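Local coordinates for protein AgaA (Rhizobium radiobacter, PDB 6HLX) that binds the opine agropinic acid as a periplasmic solute-binding protein and probably delivers it to an ABC transporter for import, at residues A[156-164]-A[174-182]; A[459-467]-A[477-486]. All coordinates share one frame; numbering follows the deposited sequence.

Interaction 1 (A[156-164]-A[174-182]). With SO4 (sulfate ion), chain V; ACT (acetate ion), chain K.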
ATOM      1  N   VAL A 156       3.597  21.029   4.248  1.00 21.54           N
ATOM      2  CA  VAL A 156       2.640  22.016   3.729  1.00 20.78           C
ATOM      3  C   VAL A 156       1.879  21.304   2.608  1.00 23.70           C
ATOM      4  O   VAL A 156       2.498  20.828   1.659  1.00 24.10           O
ATOM      5  CB  VAL A 156       3.275  23.345   3.266  1.00 25.28           C
ATOM      6  CG1 VAL A 156       2.233  24.220   2.556  1.00 25.17           C
ATOM      7  CG2 VAL A 156       3.876  24.106   4.455  1.00 25.17           C
ATOM      8  N   GLY A 157       0.559  21.201   2.749  1.00 20.72           N
ATOM      9  CA  GLY A 157      -0.250  20.512   1.749  1.00 21.03           C
ATOM     10  C   GLY A 157      -1.541  21.237   1.439  1.00 23.19           C
ATOM     11  O   GLY A 157      -1.715  22.419   1.786  1.00 22.12           O
ATOM     12  N   ALA A 158      -2.439  20.533   0.758  1.00 19.86           N
ATOM     13  CA  ALA A 158      -3.725  21.087   0.339  1.00 20.16           C
ATOM     14  C   ALA A 158      -4.903  20.280   0.910  1.00 22.73           C
ATOM     15  O   ALA A 158      -6.046  20.495   0.519  1.00 22.50           O
ATOM     16  CB  ALA A 158      -3.790  21.157  -1.193  1.00 21.20           C
ATOM     17  N   GLY A 159      -4.617  19.402   1.864  1.00 20.42           N
ATOM     18  CA  GLY A 159      -5.642  18.539   2.450  1.00 20.59           C
ATOM     19  C   GLY A 159      -6.514  19.202   3.508  1.00 22.29           C
ATOM     20  O   GLY A 159      -6.302  20.363   3.845  1.00 21.39           O
ATOM     21  N   PRO A 160      -7.506  18.448   4.052  1.00 19.77           N
ATOM     22  CA  PRO A 160      -8.483  19.047   4.993  1.00 19.49           C
ATOM     23  C   PRO A 160      -7.903  19.449   6.348  1.00 21.52           C
ATOM     24  O   PRO A 160      -8.535  20.227   7.056  1.00 21.48           O
ATOM     25  CB  PRO A 160      -9.554  17.944   5.149  1.00 21.16           C
ATOM     26  CG  PRO A 160      -8.833  16.670   4.793  1.00 23.55           C
ATOM     27  CD  PRO A 160      -7.875  17.059   3.700  1.00 20.53           C
ATOM     28  N   PHE A 161      -6.731  18.883   6.711  1.00 19.36           N
ATOM     29  CA  PHE A 161      -6.058  19.224   7.973  1.00 18.52           C
ATOM     30  C   PHE A 161      -4.650  19.741   7.711  1.00 24.35           C
ATOM     31  O   PHE A 161      -3.993  19.294   6.762  1.00 22.77           O
ATOM     32  CB  PHE A 161      -6.001  18.017   8.921  1.00 19.02           C
ATOM     33  CG  PHE A 161      -7.344  17.494   9.391  1.00 19.74           C
ATOM     34  CD1 PHE A 161      -7.947  18.010  10.541  1.00 21.58           C
ATOM     35  CD2 PHE A 161      -7.980  16.455   8.712  1.00 20.22           C
ATOM     36  CE1 PHE A 161      -9.184  17.520  10.984  1.00 21.42           C
ATOM     37  CE2 PHE A 161      -9.227  15.975   9.147  1.00 21.78           C
ATOM     38  CZ  PHE A 161      -9.817  16.514  10.280  1.00 20.95           C
ATOM     39  N   LYS A 162      -4.192  20.671   8.563  1.00 23.09           N
ATOM     40  CA  LYS A 162      -2.862  21.284   8.490  1.00 22.82           C
ATOM     41  C   LYS A 162      -1.995  20.601   9.520  1.00 24.19           C
ATOM     42  O   LYS A 162      -2.470  20.296  10.616  1.00 22.60           O
ATOM     43  CB  LYS A 162      -2.916  22.780   8.882  1.00 26.07           C
ATOM     44  CG  LYS A 162      -3.902  23.648   8.118  1.00 42.21           C
ATOM     45  CD  LYS A 162      -3.756  25.122   8.510  1.00 43.92           C
ATOM     46  CE  LYS A 162      -4.399  25.479   9.834  1.00 40.76           C
ATOM     47  NZ  LYS A 162      -4.374  26.950  10.050  1.00 44.83           N
ATOM     48  N   PHE A 163      -0.710  20.420   9.214  1.00 21.80           N
ATOM     49  CA  PHE A 163       0.226  19.854  10.179  1.00 21.06           C
ATOM     50  C   PHE A 163       0.379  20.846  11.343  1.00 25.47           C
ATOM     51  O   PHE A 163       0.571  22.052  11.117  1.00 24.32           O
ATOM     52  CB  PHE A 163       1.583  19.638   9.503  1.00 22.06           C
ATOM     53  CG  PHE A 163       2.679  19.129  10.408  1.00 23.01           C
ATOM     54  CD1 PHE A 163       2.839  17.764  10.633  1.00 24.74           C
ATOM     55  CD2 PHE A 163       3.584  20.010  10.997  1.00 24.98           C
ATOM     56  CE1 PHE A 163       3.904  17.285  11.430  1.00 26.08           C
ATOM     57  CE2 PHE A 163       4.622  19.540  11.817  1.00 26.85           C
ATOM     58  CZ  PHE A 163       4.775  18.178  12.028  1.00 24.91           C
ATOM     59  N   ALA A 164       0.274  20.353  12.588  1.00 22.80           N
ATOM     60  CA  ALA A 164       0.414  21.263  13.729  1.00 24.46           C
ATOM     61  C   ALA A 164       1.649  20.963  14.575  1.00 30.45           C
ATOM     62  O   ALA A 164       2.268  21.897  15.091  1.00 34.24           O
ATOM     63  CB  ALA A 164      -0.849  21.287  14.568  1.00 25.92           C
ATOM     64  N   VAL A 174      -2.802  17.325  13.955  1.00 18.63           N
ATOM     65  CA  VAL A 174      -3.228  18.064  12.768  1.00 17.78           C
ATOM     66  C   VAL A 174      -4.470  18.865  13.160  1.00 21.93           C
ATOM     67  O   VAL A 174      -5.222  18.427  14.048  1.00 22.17           O
ATOM     68  CB  VAL A 174      -3.451  17.169  11.529  1.00 19.48           C
ATOM     69  CG1 VAL A 174      -2.181  16.360  11.203  1.00 18.95           C
ATOM     70  CG2 VAL A 174      -4.661  16.254  11.721  1.00 19.57           C
ATOM     71  N   LYS A 175      -4.689  20.019  12.507  1.00 19.43           N
ATOM     72  CA  LYS A 175      -5.803  20.912  12.842  1.00 18.94           C
ATOM     73  C   LYS A 175      -6.601  21.223  11.590  1.00 23.89           C
ATOM     74  O   LYS A 175      -6.029  21.311  10.508  1.00 23.10           O
ATOM     75  CB  LYS A 175      -5.276  22.252  13.394  1.00 22.94           C
ATOM     76  CG  LYS A 175      -4.601  22.168  14.753  1.00 34.61           C
ATOM     77  CD  LYS A 175      -4.139  23.555  15.221  1.00 48.51           C
ATOM     78  CE  LYS A 175      -3.367  23.463  16.515  1.00 65.23           C
ATOM     79  NZ  LYS A 175      -4.130  24.039  17.650  1.00 80.12           N
ATOM     80  N   LYS A 176      -7.909  21.449  11.741  1.00 21.03           N
ATOM     81  CA  LYS A 176      -8.778  21.758  10.614  1.00 21.11           C
ATOM     82  C   LYS A 176      -8.232  22.918   9.779  1.00 23.22           C
ATOM     83  O   LYS A 176      -7.872  23.967  10.326  1.00 23.07           O
ATOM     84  CB  LYS A 176     -10.187  22.110  11.149  1.00 22.39           C
ATOM     85  CG  LYS A 176     -11.168  22.621  10.089  1.00 25.38           C
ATOM     86  CD  LYS A 176     -12.581  22.666  10.653  1.00 29.15           C
ATOM     87  CE  LYS A 176     -13.554  23.151   9.606  1.00 38.89           C
ATOM     88  NZ  LYS A 176     -14.963  22.865   9.989  1.00 54.78           N
ATOM     89  N   PHE A 177      -8.191  22.724   8.456  1.00 21.32           N
ATOM     90  CA  PHE A 177      -7.786  23.766   7.508  1.00 20.39           C
ATOM     91  C   PHE A 177      -9.083  24.470   7.059  1.00 23.28           C
ATOM     92  O   PHE A 177      -9.854  23.910   6.270  1.00 23.64           O
ATOM     93  CB  PHE A 177      -7.074  23.128   6.307  1.00 21.70           C
ATOM     94  CG  PHE A 177      -6.694  24.081   5.190  1.00 22.65           C
ATOM     95  CD1 PHE A 177      -6.129  25.328   5.473  1.00 25.10           C
ATOM     96  CD2 PHE A 177      -6.819  23.699   3.857  1.00 22.82           C
ATOM     97  CE1 PHE A 177      -5.732  26.185   4.436  1.00 26.47           C
ATOM     98  CE2 PHE A 177      -6.424  24.560   2.824  1.00 24.46           C
ATOM     99  CZ  PHE A 177      -5.880  25.791   3.122  1.00 24.06           C
ATOM    100  N   ASP A 178      -9.334  25.695   7.580  1.00 22.69           N
ATOM    101  CA  ASP A 178     -10.582  26.402   7.276  1.00 24.34           C
ATOM    102  C   ASP A 178     -10.789  26.720   5.800  1.00 28.75           C
ATOM    103  O   ASP A 178     -11.933  26.780   5.355  1.00 29.97           O
ATOM    104  CB  ASP A 178     -10.712  27.677   8.109  1.00 27.25           C
ATOM    105  CG  ASP A 178     -10.950  27.438   9.584  1.00 36.55           C
ATOM    106  OD1 ASP A 178     -11.377  26.315   9.950  1.00 34.78           O
ATOM    107  OD2 ASP A 178     -10.721  28.372  10.372  1.00 42.23           O
ATOM    108  N   ASP A 179      -9.696  26.931   5.058  1.00 24.56           N
ATOM    109  CA  ASP A 179      -9.744  27.283   3.631  1.00 23.78           C
ATOM    110  C   ASP A 179      -9.772  26.059   2.705  1.00 26.95           C
ATOM    111  O   ASP A 179      -9.636  26.215   1.488  1.00 26.16           O
ATOM    112  CB  ASP A 179      -8.604  28.248   3.263  1.00 26.39           C
ATOM    113  CG  ASP A 179      -8.846  29.688   3.706  1.00 40.81           C
ATOM    114  OD1 ASP A 179      -9.991  30.007   4.117  1.00 41.86           O
ATOM    115  OD2 ASP A 179      -7.902  30.493   3.628  1.00 46.60           O
ATOM    116  N   TYR A 180     -10.035  24.848   3.273  1.00 21.55           N
ATOM    117  CA  TYR A 180     -10.174  23.615   2.465  1.00 21.00           C
ATOM    118  C   TYR A 180     -11.362  23.790   1.498  1.00 24.30           C
ATOM    119  O   TYR A 180     -12.342  24.475   1.818  1.00 24.34           O
ATOM    120  CB  TYR A 180     -10.382  22.418   3.378  1.00 20.60           C
ATOM    121  CG  TYR A 180     -10.459  21.086   2.663  1.00 21.40           C
ATOM    122  CD1 TYR A 180      -9.424  20.652   1.834  1.00 22.25           C
ATOM    123  CD2 TYR A 180     -11.534  20.227   2.869  1.00 21.91           C
ATOM    124  CE1 TYR A 180      -9.455  19.387   1.242  1.00 20.62           C
ATOM    125  CE2 TYR A 180     -11.568  18.959   2.292  1.00 21.90           C
ATOM    126  CZ  TYR A 180     -10.550  18.561   1.443  1.00 23.99           C
ATOM    127  OH  TYR A 180     -10.569  17.304   0.900  1.00 23.67           O
ATOM    128  N   TYR A 181     -11.241  23.217   0.288  1.00 21.95           N
ATOM    129  CA  TYR A 181     -12.225  23.462  -0.784  1.00 21.41           C
ATOM    130  C   TYR A 181     -13.557  22.717  -0.690  1.00 26.32           C
ATOM    131  O   TYR A 181     -14.451  23.014  -1.498  1.00 27.71           O
ATOM    132  CB  TYR A 181     -11.590  23.211  -2.160  1.00 21.78           C
ATOM    133  CG  TYR A 181     -10.913  21.866  -2.290  1.00 21.44           C
ATOM    134  CD1 TYR A 181     -11.641  20.724  -2.623  1.00 22.96           C
ATOM    135  CD2 TYR A 181      -9.539  21.735  -2.099  1.00 21.46           C
ATOM    136  CE1 TYR A 181     -11.017  19.482  -2.755  1.00 21.87           C
ATOM    137  CE2 TYR A 181      -8.904  20.497  -2.221  1.00 21.60           C
ATOM    138  CZ  TYR A 181      -9.648  19.374  -2.537  1.00 22.64           C
ATOM    139  OH  TYR A 181      -8.993  18.171  -2.688  1.00 24.20           O
ATOM    140  N   LYS A 182     -13.725  21.779   0.257  1.00 22.54           N
ATOM    141  CA  LYS A 182     -15.007  21.071   0.383  1.00 22.49           C
ATOM    142  C   LYS A 182     -15.841  21.697   1.487  1.00 28.47           C
ATOM    143  O   LYS A 182     -15.366  21.835   2.620  1.00 26.68           O
ATOM    144  CB  LYS A 182     -14.795  19.580   0.665  1.00 24.24           C
ATOM    145  CG  LYS A 182     -14.076  18.845  -0.452  1.00 25.36           C
ATOM    146  CD  LYS A 182     -13.992  17.359  -0.176  1.00 27.75           C
ATOM    147  CE  LYS A 182     -13.170  16.646  -1.237  1.00 27.43           C
ATOM    148  NZ  LYS A 182     -13.123  15.164  -1.012  1.00 29.06           N
TER
HETATM  149  S   SO4 V 621      -6.774  28.263   7.920  1.00 42.71           S
HETATM  150  O1  SO4 V 621      -7.228  27.155   8.812  1.00 36.05           O
HETATM  151  O2  SO4 V 621      -6.949  29.583   8.635  1.00 45.38           O
HETATM  152  O3  SO4 V 621      -7.580  28.331   6.683  1.00 37.05           O
HETATM  153  O4  SO4 V 621      -5.344  28.087   7.611  1.00 41.52           O
HETATM  154  C   ACT K 610     -17.007  14.522  -1.451  1.00 59.73           C
HETATM  155  O   ACT K 610     -17.770  13.699  -0.895  1.00 60.65           O
HETATM  156  OXT ACT K 610     -15.767  14.373  -1.587  1.00 58.75           O
HETATM  157  CH3 ACT K 610     -17.643  15.818  -2.007  1.00 60.03           C
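Lys162 and Lys175 face each other as the hydrogen-bonded pair of an antiparallel hairpin: Lys162 N donates to Lys175 O at 2.8 Å, and Lys175 N returns a bond to Lys162 O at 2.9 Å. A third backbone bond, Phe177 N to Pro160 O (2.9 Å), carries the pairing past the strand ends into the type I turn from Phe177 to Tyr180.

The apolar contacts lie on both the turn and the strands. At the end of the turn, Pro160 lies over one face of the Tyr180 ring, its CB 3.7 Å from the ring centroid in a CH-pi contact, while Ala158 O sits at the ring edge. With CG anti to the backbone N (chi1 -177°), Tyr180 runs alongside the proline. In the hairpin strands, Phe161 CB meets Val174 CG2 at 3.6 Å, the two side chains crossing at about a right angle on a buried side covered by Ala31, Ile32 and Val191.

Polar contacts gather at a sulfate, probably from the crystallisation liquor. Lys162 packs CG against Phe177 CB, then bends at chi3 (-78°) to bring NZ to sulfate O4 at 2.9 Å; its second bond, to sulfate O1, is weak. Asp178 N, from the second residue of the turn, donates to sulfate O1 at 2.8 Å. A weak bond from Asp179 N reaches sulfate O3.

The arrangement is a beta hairpin at the edge of a mixed seven-strand sheet, part of the periplasmic binding protein fold of the solute-binding protein family 5.

Interaction 2 (A[459-467]-A[477-486])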
ATOM      1  N   LYS A 459     -14.676   3.852  18.838  1.00 23.77           N
ATOM      2  CA  LYS A 459     -15.458   3.939  20.055  1.00 25.47           C
ATOM      3  C   LYS A 459     -16.894   4.296  19.666  1.00 29.20           C
ATOM      4  O   LYS A 459     -17.110   5.006  18.683  1.00 27.41           O
ATOM      5  CB  LYS A 459     -14.882   5.036  20.978  1.00 29.30           C
ATOM      6  CG  LYS A 459     -13.940   4.502  22.058  1.00 51.29           C
ATOM      7  CD  LYS A 459     -14.710   3.764  23.174  1.00 65.16           C
ATOM      8  CE  LYS A 459     -13.961   3.650  24.473  1.00 76.68           C
ATOM      9  NZ  LYS A 459     -14.322   2.405  25.206  1.00 84.46           N
ATOM     10  N   LYS A 460     -17.875   3.835  20.443  1.00 27.05           N
ATOM     11  CA  LYS A 460     -19.269   4.242  20.209  1.00 26.94           C
ATOM     12  C   LYS A 460     -19.265   5.782  20.345  1.00 29.29           C
ATOM     13  O   LYS A 460     -18.690   6.318  21.296  1.00 29.10           O
ATOM     14  CB  LYS A 460     -20.191   3.622  21.268  1.00 29.29           C
ATOM     15  CG  LYS A 460     -21.676   3.941  21.059  1.00 35.93           C
ATOM     16  CD  LYS A 460     -22.541   3.229  22.091  1.00 43.54           C
ATOM     17  CE  LYS A 460     -24.015   3.499  21.873  1.00 56.03           C
ATOM     18  NZ  LYS A 460     -24.865   2.667  22.765  1.00 67.85           N
ATOM     19  N   GLY A 461     -19.838   6.462  19.365  1.00 26.76           N
ATOM     20  CA  GLY A 461     -19.845   7.922  19.322  1.00 26.19           C
ATOM     21  C   GLY A 461     -19.110   8.434  18.097  1.00 27.36           C
ATOM     22  O   GLY A 461     -19.309   9.576  17.679  1.00 26.66           O
ATOM     23  N   VAL A 462     -18.239   7.589  17.508  1.00 23.37           N
ATOM     24  CA  VAL A 462     -17.495   7.924  16.287  1.00 21.84           C
ATOM     25  C   VAL A 462     -18.346   7.474  15.110  1.00 26.24           C
ATOM     26  O   VAL A 462     -18.831   6.336  15.100  1.00 26.04           O
ATOM     27  CB  VAL A 462     -16.107   7.211  16.235  1.00 25.15           C
ATOM     28  CG1 VAL A 462     -15.424   7.405  14.880  1.00 25.05           C
ATOM     29  CG2 VAL A 462     -15.195   7.652  17.378  1.00 24.94           C
ATOM     30  N   THR A 463     -18.501   8.343  14.103  1.00 23.69           N
ATOM     31  CA  THR A 463     -19.193   7.990  12.857  1.00 22.79           C
ATOM     32  C   THR A 463     -18.418   8.589  11.707  1.00 24.03           C
ATOM     33  O   THR A 463     -17.573   9.449  11.925  1.00 23.98           O
ATOM     34  CB  THR A 463     -20.658   8.518  12.835  1.00 25.68           C
ATOM     35  OG1 THR A 463     -20.639   9.937  12.981  1.00 26.24           O
ATOM     36  CG2 THR A 463     -21.563   7.879  13.920  1.00 27.95           C
ATOM     37  N   GLY A 464     -18.715   8.150  10.489  1.00 21.81           N
ATOM     38  CA  GLY A 464     -18.120   8.740   9.305  1.00 20.60           C
ATOM     39  C   GLY A 464     -16.712   8.297   8.986  1.00 24.05           C
ATOM     40  O   GLY A 464     -16.118   8.861   8.077  1.00 25.01           O
ATOM     41  N   PHE A 465     -16.137   7.352   9.758  1.00 21.11           N
ATOM     42  CA  PHE A 465     -14.823   6.803   9.394  1.00 19.31           C
ATOM     43  C   PHE A 465     -15.129   5.524   8.615  1.00 24.19           C
ATOM     44  O   PHE A 465     -15.953   4.716   9.060  1.00 23.44           O
ATOM     45  CB  PHE A 465     -13.905   6.514  10.603  1.00 20.74           C
ATOM     46  CG  PHE A 465     -12.499   6.141  10.150  1.00 21.41           C
ATOM     47  CD1 PHE A 465     -11.580   7.127   9.789  1.00 21.87           C
ATOM     48  CD2 PHE A 465     -12.123   4.804  10.021  1.00 23.10           C
ATOM     49  CE1 PHE A 465     -10.299   6.783   9.322  1.00 23.23           C
ATOM     50  CE2 PHE A 465     -10.847   4.459   9.558  1.00 24.72           C
ATOM     51  CZ  PHE A 465      -9.942   5.446   9.202  1.00 23.05           C
ATOM     52  N   THR A 466     -14.455   5.340   7.472  1.00 20.92           N
ATOM     53  CA  THR A 466     -14.720   4.217   6.581  1.00 20.11           C
ATOM     54  C   THR A 466     -13.474   3.383   6.372  1.00 21.65           C
ATOM     55  O   THR A 466     -12.429   3.911   5.978  1.00 19.94           O
ATOM     56  CB  THR A 466     -15.204   4.734   5.198  1.00 25.42           C
ATOM     57  OG1 THR A 466     -16.366   5.538   5.379  1.00 24.97           O
ATOM     58  CG2 THR A 466     -15.559   3.587   4.226  1.00 23.73           C
ATOM     59  N   ASN A 467     -13.614   2.077   6.584  1.00 18.65           N
ATOM     60  CA  ASN A 467     -12.547   1.114   6.256  1.00 18.15           C
ATOM     61  C   ASN A 467     -12.804   0.878   4.744  1.00 20.66           C
ATOM     62  O   ASN A 467     -13.774   0.198   4.368  1.00 21.72           O
ATOM     63  CB  ASN A 467     -12.708  -0.184   7.058  1.00 17.82           C
ATOM     64  CG  ASN A 467     -11.530  -1.116   6.841  1.00 20.99           C
ATOM     65  OD1 ASN A 467     -10.714  -0.910   5.935  1.00 20.25           O
ATOM     66  ND2 ASN A 467     -11.420  -2.139   7.674  1.00 20.10           N
ATOM     67  N   GLY A 477      -7.426   6.380   5.773  1.00 17.96           N
ATOM     68  CA  GLY A 477      -7.168   7.678   6.408  1.00 18.62           C
ATOM     69  C   GLY A 477      -7.789   8.847   5.649  1.00 21.95           C
ATOM     70  O   GLY A 477      -8.086   9.890   6.249  1.00 21.06           O
ATOM     71  N   LEU A 478      -8.064   8.672   4.331  1.00 18.56           N
ATOM     72  CA  LEU A 478      -8.779   9.712   3.566  1.00 19.18           C
ATOM     73  C   LEU A 478     -10.147  10.029   4.190  1.00 22.13           C
ATOM     74  O   LEU A 478     -10.599  11.183   4.153  1.00 23.84           O
ATOM     75  CB  LEU A 478      -9.039   9.222   2.136  1.00 19.14           C
ATOM     76  CG  LEU A 478      -7.882   9.372   1.161  1.00 22.93           C
ATOM     77  CD1 LEU A 478      -8.107   8.501  -0.104  1.00 22.89           C
ATOM     78  CD2 LEU A 478      -7.718  10.846   0.757  1.00 25.53           C
ATOM     79  N   SER A 479     -10.824   9.004   4.743  1.00 18.43           N
ATOM     80  CA  SER A 479     -12.172   9.169   5.284  1.00 19.04           C
ATOM     81  C   SER A 479     -12.223  10.028   6.576  1.00 20.70           C
ATOM     82  O   SER A 479     -13.319  10.338   7.055  1.00 22.75           O
ATOM     83  CB  SER A 479     -12.841   7.809   5.484  1.00 22.34           C
ATOM     84  OG  SER A 479     -12.353   7.161   6.649  1.00 21.43           O
ATOM     85  N   ILE A 480     -11.043  10.417   7.136  1.00 17.77           N
ATOM     86  CA  ILE A 480     -11.036  11.266   8.349  1.00 18.65           C
ATOM     87  C   ILE A 480     -11.747  12.613   8.093  1.00 21.41           C
ATOM     88  O   ILE A 480     -12.229  13.237   9.031  1.00 21.87           O
ATOM     89  CB  ILE A 480      -9.590  11.455   8.906  1.00 20.86           C
ATOM     90  CG1 ILE A 480      -9.585  11.912  10.422  1.00 21.03           C
ATOM     91  CG2 ILE A 480      -8.735  12.385   8.027  1.00 20.87           C
ATOM     92  CD1 ILE A 480      -9.955  10.764  11.430  1.00 26.17           C
ATOM     93  N   GLU A 481     -11.813  13.060   6.828  1.00 19.84           N
ATOM     94  CA  GLU A 481     -12.486  14.334   6.537  1.00 19.91           C
ATOM     95  C   GLU A 481     -14.005  14.262   6.747  1.00 24.15           C
ATOM     96  O   GLU A 481     -14.662  15.301   6.774  1.00 23.38           O
ATOM     97  CB  GLU A 481     -12.164  14.823   5.121  1.00 21.01           C
ATOM     98  CG  GLU A 481     -12.769  13.988   3.999  1.00 24.73           C
ATOM     99  CD  GLU A 481     -12.556  14.577   2.615  1.00 38.39           C
ATOM    100  OE1 GLU A 481     -11.986  15.684   2.527  1.00 28.02           O
ATOM    101  OE2 GLU A 481     -12.969  13.944   1.620  1.00 40.57           O
ATOM    102  N   ASN A 482     -14.563  13.041   6.812  1.00 20.93           N
ATOM    103  CA  ASN A 482     -16.006  12.820   7.009  1.00 21.51           C
ATOM    104  C   ASN A 482     -16.323  12.373   8.428  1.00 25.25           C
ATOM    105  O   ASN A 482     -17.489  12.153   8.760  1.00 24.19           O
ATOM    106  CB  ASN A 482     -16.455  11.690   6.088  1.00 23.07           C
ATOM    107  CG  ASN A 482     -16.212  11.959   4.626  1.00 31.64           C
ATOM    108  OD1 ASN A 482     -16.362  13.090   4.145  1.00 27.71           O
ATOM    109  ND2 ASN A 482     -15.855  10.914   3.897  1.00 30.03           N
ATOM    110  N   THR A 483     -15.285  12.104   9.211  1.00 20.61           N
ATOM    111  CA  THR A 483     -15.444  11.552  10.556  1.00 19.77           C
ATOM    112  C   THR A 483     -15.996  12.591  11.527  1.00 23.91           C
ATOM    113  O   THR A 483     -15.610  13.756  11.469  1.00 22.75           O
ATOM    114  CB  THR A 483     -14.123  10.924  10.999  1.00 21.25           C
ATOM    115  OG1 THR A 483     -13.714   9.985   9.975  1.00 20.06           O
ATOM    116  CG2 THR A 483     -14.237  10.212  12.359  1.00 23.18           C
ATOM    117  N   LYS A 484     -16.894  12.154  12.409  1.00 21.64           N
ATOM    118  CA  LYS A 484     -17.494  13.002  13.453  1.00 21.09           C
ATOM    119  C   LYS A 484     -17.417  12.250  14.772  1.00 24.50           C
ATOM    120  O   LYS A 484     -17.363  11.019  14.781  1.00 23.29           O
ATOM    121  CB  LYS A 484     -18.973  13.299  13.134  1.00 24.59           C
ATOM    122  CG  LYS A 484     -19.208  13.947  11.773  1.00 27.93           C
ATOM    123  CD  LYS A 484     -20.662  14.349  11.584  1.00 35.29           C
ATOM    124  CE  LYS A 484     -20.862  15.010  10.241  1.00 45.67           C
ATOM    125  NZ  LYS A 484     -22.181  15.706  10.141  1.00 54.96           N
ATOM    126  N   ILE A 485     -17.428  12.987  15.889  1.00 21.62           N
ATOM    127  CA  ILE A 485     -17.373  12.350  17.189  1.00 22.53           C
ATOM    128  C   ILE A 485     -18.297  13.127  18.113  1.00 27.20           C
ATOM    129  O   ILE A 485     -18.315  14.364  18.093  1.00 27.40           O
ATOM    130  CB  ILE A 485     -15.908  12.233  17.712  1.00 25.42           C
ATOM    131  CG1 ILE A 485     -15.826  11.275  18.911  1.00 26.53           C
ATOM    132  CG2 ILE A 485     -15.241  13.606  17.996  1.00 26.81           C
ATOM    133  CD1 ILE A 485     -14.436  10.821  19.216  1.00 32.12           C
ATOM    134  N   GLU A 486     -19.100  12.399  18.880  1.00 26.22           N
ATOM    135  CA  GLU A 486     -20.016  13.029  19.841  1.00 26.82           C
ATOM    136  C   GLU A 486     -19.202  13.632  20.972  1.00 30.18           C
ATOM    137  O   GLU A 486     -18.113  13.141  21.282  1.00 27.38           O
ATOM    138  CB  GLU A 486     -20.963  11.966  20.417  1.00 29.10           C
ATOM    139  CG  GLU A 486     -22.061  11.559  19.451  1.00 37.44           C
ATOM    140  CD  GLU A 486     -23.076  10.591  20.025  1.00 60.99           C
ATOM    141  OE1 GLU A 486     -23.382  10.685  21.237  1.00 60.74           O
ATOM    142  OE2 GLU A 486     -23.572   9.736  19.257  1.00 56.42           O
TER
HETATM  143  O   HOH W   1     -16.501   8.267   5.462  1.00 23.31           O
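Val462 CG2 and Ile485 CD1 meet, 3.7 Å apart, on one side of a small antiparallel sheet that pairs strand 462-463 with strand 484-485 near the C-terminus. Ile485 also touches Asp212, a ligand of a bound zinc ion, and Ile480 packs on strands 3-8 and 190-195. Val462 holds CG1 anti to its own N (chi1 172°), which sends that methyl toward Thr483 CG2 and leaves CG2 for the isoleucine. On the other side of the sheet Thr463 OG1 lies 3.8 Å from Lys484 CB, and the lysine chain then runs outward, extended. Thr463 and Lys484 exchange two backbone bonds, and Glu486 N donates to Gly461 O. Gly461 sits in the type II turn from Lys459 to Val462 with a positive phi. Gly464 CA makes a CA-H...O contact with Asn482 O (3.5 Å).

Beyond the strands the 3-10 segment 477-481 takes over. Ser479 turns OG between its backbone N and carbonyl carbon (chi1 77°), where it accepts Thr466 N at 2.9 Å almost straight (176°); Ser476 O is its other partner. Ser479 OG also stands over one face of the Phe465 ring, toward the rim, 3.2 Å from Phe465 CD1. Thr483 OG1 lies at the edge of that ring, in its plane, and donates to Ser479 O, which also takes Asn482 N from the opposite face of its carbonyl plane. Asn482 OD1 takes a hydrogen bond from Lys185. A water links the two segments: it donates to Gly464 O at 2.7 Å, pairs with Thr466 OG1, and accepts from Asn482 ND2 at 3.1 Å.

How the interactions relate
Both contacts are antiparallel pairings with a buried and an open side. In interaction 1 Phe161, Val174 and Tyr180 are buried and Lys175 is exposed; in interaction 2 Phe465, Ser479 and Ile480 are buried, Thr463 and Lys484 exposed. Beyond shared backbone pairing, the first adds aromatic packing and a sulfate probably from the crystallisation liquor; the second adds hydroxyls, glycines and a bridging water. Their centres are about 17 Å apart, yet they touch: Glu481 receives Tyr180 OH in a probable hydrogen bond and forms a salt bridge with Lys182, while Phe161 packs on Ile480 and Pro160 on Glu481. Segment 477-486 is thereby fastened to the hairpin and the loops that flank it.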